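PDB 3P8L: geranyltranstransferase from Enterococcus faecalis, which probably catalyses the magnesium-dependent condensation of isopentenyl diphosphate with geranyl diphosphate, giving (2E,6E)-farnesyl diphosphate and diphosphate. Local coordinates for the interface of chains A and B. Sequence-based numbering; all coordinates share one arbitrary frame. Chains: chain A/B, Geranyltranstransferase.

Contact 1: the interface of chains A and B. Residues chain A 86, 122, 125-126; chain B 86, 122, 125-126.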
# COMPACT_ATOMS: atom_id res chain seq x y z
N TYR A 86 6.11 7.57 -3.05
CA TYR A 86 5.13 6.96 -3.94
C TYR A 86 4.12 8.01 -4.39
O TYR A 86 3.84 8.12 -5.58
CB TYR A 86 4.45 5.68 -3.36
CG TYR A 86 2.95 5.79 -3.17
CD1 TYR A 86 2.09 5.78 -4.26
CD2 TYR A 86 2.38 5.90 -1.90
CE1 TYR A 86 0.71 5.92 -4.11
CE2 TYR A 86 1.00 6.02 -1.74
CZ TYR A 86 0.17 6.05 -2.86
OH TYR A 86 -1.20 6.14 -2.73
N ASP A 122 3.34 1.92 -6.99
CA ASP A 122 2.68 0.76 -6.39
C ASP A 122 3.64 -0.04 -5.49
O ASP A 122 3.22 -0.52 -4.46
CB ASP A 122 2.11 -0.18 -7.45
CG ASP A 122 0.97 0.44 -8.23
OD1 ASP A 122 0.45 1.51 -7.84
OD2 ASP A 122 0.57 -0.18 -9.24
N LEU A 125 4.47 2.13 -2.31
CA LEU A 125 3.29 2.00 -1.44
C LEU A 125 3.26 0.65 -0.70
O LEU A 125 3.17 0.64 0.53
CB LEU A 125 1.98 2.23 -2.22
CG LEU A 125 0.63 2.02 -1.50
CD1 LEU A 125 0.56 2.76 -0.17
CD2 LEU A 125 -0.53 2.53 -2.37
N THR A 126 3.35 -0.47 -1.42
CA THR A 126 3.33 -1.80 -0.81
C THR A 126 4.56 -1.99 0.09
O THR A 126 4.48 -2.57 1.19
CB THR A 126 3.28 -2.94 -1.87
OG1 THR A 126 2.25 -2.66 -2.83
CG2 THR A 126 2.96 -4.28 -1.22
N TYR B 86 -7.41 -3.86 -7.36
CA TYR B 86 -6.51 -2.74 -7.67
C TYR B 86 -5.59 -3.05 -8.84
O TYR B 86 -5.47 -2.21 -9.75
CB TYR B 86 -5.72 -2.25 -6.43
CG TYR B 86 -4.21 -2.38 -6.51
CD1 TYR B 86 -3.44 -1.46 -7.23
CD2 TYR B 86 -3.56 -3.42 -5.87
CE1 TYR B 86 -2.04 -1.60 -7.31
CE2 TYR B 86 -2.16 -3.56 -5.92
CZ TYR B 86 -1.42 -2.65 -6.64
OH TYR B 86 -0.06 -2.80 -6.72
N ASP B 122 -4.79 2.92 -6.09
CA ASP B 122 -4.05 3.30 -4.86
C ASP B 122 -4.88 3.15 -3.58
O ASP B 122 -4.39 2.61 -2.56
CB ASP B 122 -3.53 4.74 -4.99
CG ASP B 122 -2.44 4.88 -6.04
OD1 ASP B 122 -2.01 3.83 -6.57
OD2 ASP B 122 -2.02 6.02 -6.34
N LEU B 125 -5.46 -0.64 -2.79
CA LEU B 125 -4.24 -1.25 -2.28
C LEU B 125 -4.05 -0.87 -0.81
O LEU B 125 -3.84 -1.74 0.04
CB LEU B 125 -3.01 -0.85 -3.12
CG LEU B 125 -1.58 -1.17 -2.62
CD1 LEU B 125 -1.41 -2.61 -2.23
CD2 LEU B 125 -0.53 -0.80 -3.69
N THR B 126 -4.14 0.42 -0.52
CA THR B 126 -4.02 0.88 0.86
C THR B 126 -5.16 0.29 1.68
O THR B 126 -4.92 -0.20 2.78
CB THR B 126 -3.98 2.41 0.99
OG1 THR B 126 -3.05 2.93 0.04
CG2 THR B 126 -3.49 2.83 2.40
O HOH W 1 0.95 -4.03 -4.86
O HOH W 2 -1.95 5.49 -0.25
O HOH W 3 0.36 -2.83 -9.52
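A:Leu125 and B:Leu125 reach toward each other tip to tip across the two-fold axis. A:Leu125 CD2 meets B:Leu125 CD2 at 3.6 Å. CG lies anti to the backbone N in both leucines (chi1 175° in chain A), which points each branch at the partner chain. The hydroxyl of each threonine flanks this pair at about a right angle: A:Thr126 OG1 sits 3.5 Å from B:Leu125 CD2, and B:Thr126 OG1 does the same to A:Leu125.

Further out, each tyrosine ring meets an aspartate of the other chain. A:Asp122 comes to the edge of the B:Tyr86 ring, with its carboxylate oxygen OD2 3.5 Å from CE1. Carboxylate and ring stand nearly perpendicular, 84° apart. B:Asp122 and A:Tyr86 form the twin.

Several groups position this shell. The CB of B:Leu125 lies over the centre of the B:Tyr86 ring, so B:Leu125 packs both on the tyrosine of its own chain and on the partner leucine. A:Thr126 OG1 donates to the backbone O of A:Asp122, one helical turn back, at 2.9 Å. The same hydroxyl is joined through water 1 to the phenol OH of B:Tyr86. Water 3 links that OH to A:Asp122 OD2, which lies 2.7 Å from the water.

The patch pairs the two 114-133 helices and supports each with the partner's 71-92 helix. It probably helps hold together the homodimer typical of this family.

Contact 2: the interface of chains A and B. Residues chain A 32-34, 130; chain B 151, 155-156, 160.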
# COMPACT_ATOMS: atom_id res chain seq x y z
N TYR A 32 14.72 -6.15 -1.14
CA TYR A 32 13.40 -6.79 -1.23
C TYR A 32 12.70 -6.48 -2.56
O TYR A 32 11.47 -6.40 -2.62
CB TYR A 32 12.51 -6.37 -0.06
CG TYR A 32 12.86 -7.00 1.28
CD1 TYR A 32 14.02 -6.62 1.98
CD2 TYR A 32 12.02 -7.95 1.86
CE1 TYR A 32 14.34 -7.19 3.20
CE2 TYR A 32 12.34 -8.54 3.09
CZ TYR A 32 13.49 -8.15 3.75
OH TYR A 32 13.78 -8.72 4.97
N THR A 33 13.48 -6.26 -3.60
CA THR A 33 12.92 -6.07 -4.94
C THR A 33 13.54 -7.07 -5.92
O THR A 33 14.76 -7.09 -6.11
CB THR A 33 13.13 -4.63 -5.49
OG1 THR A 33 12.69 -3.66 -4.52
CG2 THR A 33 12.34 -4.46 -6.77
N GLU A 34 12.69 -7.91 -6.53
CA GLU A 34 13.15 -8.92 -7.49
C GLU A 34 13.57 -8.32 -8.82
O GLU A 34 14.66 -8.61 -9.32
CB GLU A 34 12.07 -10.00 -7.70
CG GLU A 34 11.63 -10.70 -6.42
CD GLU A 34 12.79 -11.28 -5.61
OE1 GLU A 34 13.49 -12.18 -6.13
OE2 GLU A 34 13.01 -10.83 -4.46
N GLN A 130 5.30 -3.20 3.83
CA GLN A 130 6.18 -4.34 4.08
C GLN A 130 7.27 -4.05 5.11
O GLN A 130 7.45 -4.81 6.07
CB GLN A 130 6.80 -4.90 2.80
CG GLN A 130 7.53 -6.22 3.04
CD GLN A 130 8.02 -6.90 1.77
OE1 GLN A 130 8.15 -6.27 0.72
NE2 GLN A 130 8.32 -8.18 1.87
N LYS B 151 4.61 -9.14 0.95
CA LYS B 151 5.55 -9.95 0.15
C LYS B 151 4.94 -10.40 -1.18
O LYS B 151 5.59 -10.31 -2.25
CB LYS B 151 6.00 -11.18 0.94
CG LYS B 151 6.86 -12.12 0.15
CD LYS B 151 7.23 -13.37 0.93
CE LYS B 151 8.07 -14.28 0.05
NZ LYS B 151 8.63 -15.44 0.80
N ASN B 155 7.02 -5.51 -4.15
CA ASN B 155 8.33 -5.65 -4.83
C ASN B 155 8.92 -7.04 -4.90
O ASN B 155 9.66 -7.37 -5.82
CB ASN B 155 9.36 -4.71 -4.19
CG ASN B 155 8.99 -3.27 -4.34
OD1 ASN B 155 8.28 -2.91 -5.27
ND2 ASN B 155 9.45 -2.43 -3.42
N GLN B 156 8.59 -7.88 -3.92
CA GLN B 156 9.07 -9.25 -3.92
C GLN B 156 8.16 -10.16 -4.71
O GLN B 156 8.46 -11.34 -4.83
CB GLN B 156 9.13 -9.80 -2.50
CG GLN B 156 10.25 -9.24 -1.69
CD GLN B 156 10.53 -10.06 -0.49
OE1 GLN B 156 9.75 -10.08 0.45
NE2 GLN B 156 11.66 -10.74 -0.51
N SER B 160 6.88 -6.72 -9.21
CA SER B 160 8.08 -7.14 -9.98
C SER B 160 7.64 -8.02 -11.15
O SER B 160 8.16 -7.89 -12.26
CB SER B 160 9.05 -7.93 -9.09
OG SER B 160 9.86 -7.07 -8.29
O HOH W 4 7.06 -7.25 -1.71
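B:Gln156 lies against A:Tyr32, side by side and pointing the same way. It has the most surface buried in this patch, followed by A:Tyr32. The amide carbon B:Gln156 CD is 3.5 Å from A:Tyr32 CD2. The amide is inclined to the ring by 59°, so the two do not stack flat.

The glutamine has CG anti to its carbonyl carbon (chi1 -73°) and is extended beyond it, which carries the amide along the tyrosine to A:Gln130. There A:Gln130 NE2 donates to B:Gln156 OE1 at 2.8 Å. The acceptor lies close to the donor amide plane, but the bond is bent to 146° at the hydrogen. The two glutamine side chains cross at about a right angle. Water 4 adds a second link, from A:Gln130 OE1 to the backbone N of B:Gln156, 2.8 Å from the latter. The terminal amide of A:Gln130 is thus tied at both its nitrogen and its oxygen, which should fix its flip.

B:Asn155 turns its CB toward the loop at A:Tyr32 and A:Thr33. B:Asn155 O accepts from A:Glu34 N at 3.2 Å. This bond is nearly straight, although the donor sits above the carbonyl plane. It fastens the chain A loop to the turn before helix 158-167 of chain B, at the edge of what is probably the family's homodimer interface. From the opposite face of that plane, B:Ser160 OG donates to the same B:Asn155 O at 2.5 Å.

Contact 3: the interface of chains A and B. Residues chain A 38, 119, 122-123; chain B 86, 155, 159, 162.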
# COMPACT_ATOMS: atom_id res chain seq x y z
N LEU A 38 12.46 -2.18 -11.91
CA LEU A 38 11.56 -1.65 -10.89
C LEU A 38 12.35 -1.06 -9.73
O LEU A 38 12.10 0.08 -9.31
CB LEU A 38 10.60 -2.74 -10.40
CG LEU A 38 9.60 -2.24 -9.36
CD1 LEU A 38 8.54 -1.31 -10.01
CD2 LEU A 38 8.96 -3.40 -8.57
N LEU A 119 4.10 1.45 -11.64
CA LEU A 119 4.54 0.30 -10.84
C LEU A 119 5.51 0.66 -9.74
O LEU A 119 5.43 0.09 -8.64
CB LEU A 119 5.10 -0.83 -11.71
CG LEU A 119 4.11 -1.44 -12.74
CD1 LEU A 119 4.84 -2.45 -13.62
CD2 LEU A 119 2.92 -2.12 -12.08
N ASP A 122 3.34 1.92 -6.99
CA ASP A 122 2.68 0.76 -6.39
C ASP A 122 3.64 -0.04 -5.49
O ASP A 122 3.22 -0.52 -4.46
CB ASP A 122 2.11 -0.18 -7.45
CG ASP A 122 0.97 0.44 -8.23
OD1 ASP A 122 0.45 1.51 -7.84
OD2 ASP A 122 0.57 -0.18 -9.24
N GLY A 123 4.89 -0.15 -5.92
CA GLY A 123 5.90 -0.91 -5.24
C GLY A 123 6.37 -0.19 -3.98
O GLY A 123 6.59 -0.82 -2.93
N TYR B 86 -7.41 -3.86 -7.36
CA TYR B 86 -6.51 -2.74 -7.67
C TYR B 86 -5.59 -3.05 -8.84
O TYR B 86 -5.47 -2.21 -9.75
CB TYR B 86 -5.72 -2.25 -6.43
CG TYR B 86 -4.21 -2.38 -6.51
CD1 TYR B 86 -3.44 -1.46 -7.23
CD2 TYR B 86 -3.56 -3.42 -5.87
CE1 TYR B 86 -2.04 -1.60 -7.31
CE2 TYR B 86 -2.16 -3.56 -5.92
CZ TYR B 86 -1.42 -2.65 -6.64
OH TYR B 86 -0.06 -2.80 -6.72
N ASN B 155 7.02 -5.51 -4.15
CA ASN B 155 8.33 -5.65 -4.83
C ASN B 155 8.92 -7.04 -4.90
O ASN B 155 9.66 -7.37 -5.82
CB ASN B 155 9.36 -4.71 -4.19
CG ASN B 155 8.99 -3.27 -4.34
OD1 ASN B 155 8.28 -2.91 -5.27
ND2 ASN B 155 9.45 -2.43 -3.42
N VAL B 159 4.21 -6.84 -8.25
CA VAL B 159 4.70 -5.62 -8.92
C VAL B 159 5.97 -5.91 -9.74
O VAL B 159 6.10 -5.40 -10.88
CB VAL B 159 4.86 -4.39 -7.94
CG1 VAL B 159 5.29 -3.15 -8.68
CG2 VAL B 159 3.54 -4.07 -7.21
N GLN B 162 4.71 -7.89 -12.72
CA GLN B 162 4.11 -6.99 -13.71
C GLN B 162 5.17 -6.25 -14.54
O GLN B 162 5.02 -6.13 -15.76
CB GLN B 162 3.17 -5.97 -13.07
CG GLN B 162 1.82 -6.50 -12.61
CD GLN B 162 1.18 -5.59 -11.56
OE1 GLN B 162 1.63 -5.53 -10.41
NE2 GLN B 162 0.13 -4.89 -11.94
O HOH W 5 6.74 -3.53 -2.20
O HOH W 6 0.36 -2.83 -9.52
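The ring of B:Tyr86 has the carboxylate of A:Asp122 at its edge, and the amide of B:Gln162 joins this pair through a water. That water, number 3 of contact 1, is water 6 here. It lies 3.1 Å from B:Gln162 OE1 and is less well placed to NE2. The contact does not decide the amide's flip.

The same glutamine lies over A:Leu119, and the two side chains cross at a slant. A:Leu119 CD2 is 3.9 Å from B:Gln162 CD, while A:Leu119 CD1 meets the CB of B:Gln162. The two leucine methyls thus touch the glutamine near its root and near its amide.

B:Val159 buries the most surface here. Its CG1, anti to the backbone N (chi1 -177°), fits between A:Leu38 and A:Leu119. B:Val159 CG1 is 3.7 Å from A:Leu38 CD2 and 3.8 Å from A:Leu119 CB. Helix 158-167 of chain B therefore packs against helices 36-47 and 114-133 of chain A, as part of the probable homodimer interface.

A:Gly123 has no side chain, so the amide of B:Asn155 comes up to its backbone. A:Leu38 CD2 also packs 3.4 Å from B:Asn155 OD1. Water 5 bridges the two backbones, 2.8 Å from A:Gly123 O and 2.8 Å from the N of B:Asn155.

Contact 3 lies between the other two; its C-alpha centre is about 8 Å from that of contact 1 and about 8 Å from that of contact 2. Contacts 1 and 2 are about 13 Å apart. Contact 1 shares A:Asp122 and B:Tyr86 with contact 3, and contact 2 shares B:Asn155 with it. Helix 114-133 of chain A runs through all three. Together they form a continuous strip from the two-fold axis out to the loop before helix 36-47. Contact 1 holds its own twin, while contacts 2 and 3 recur with the chains exchanged, as expected of a homodimer.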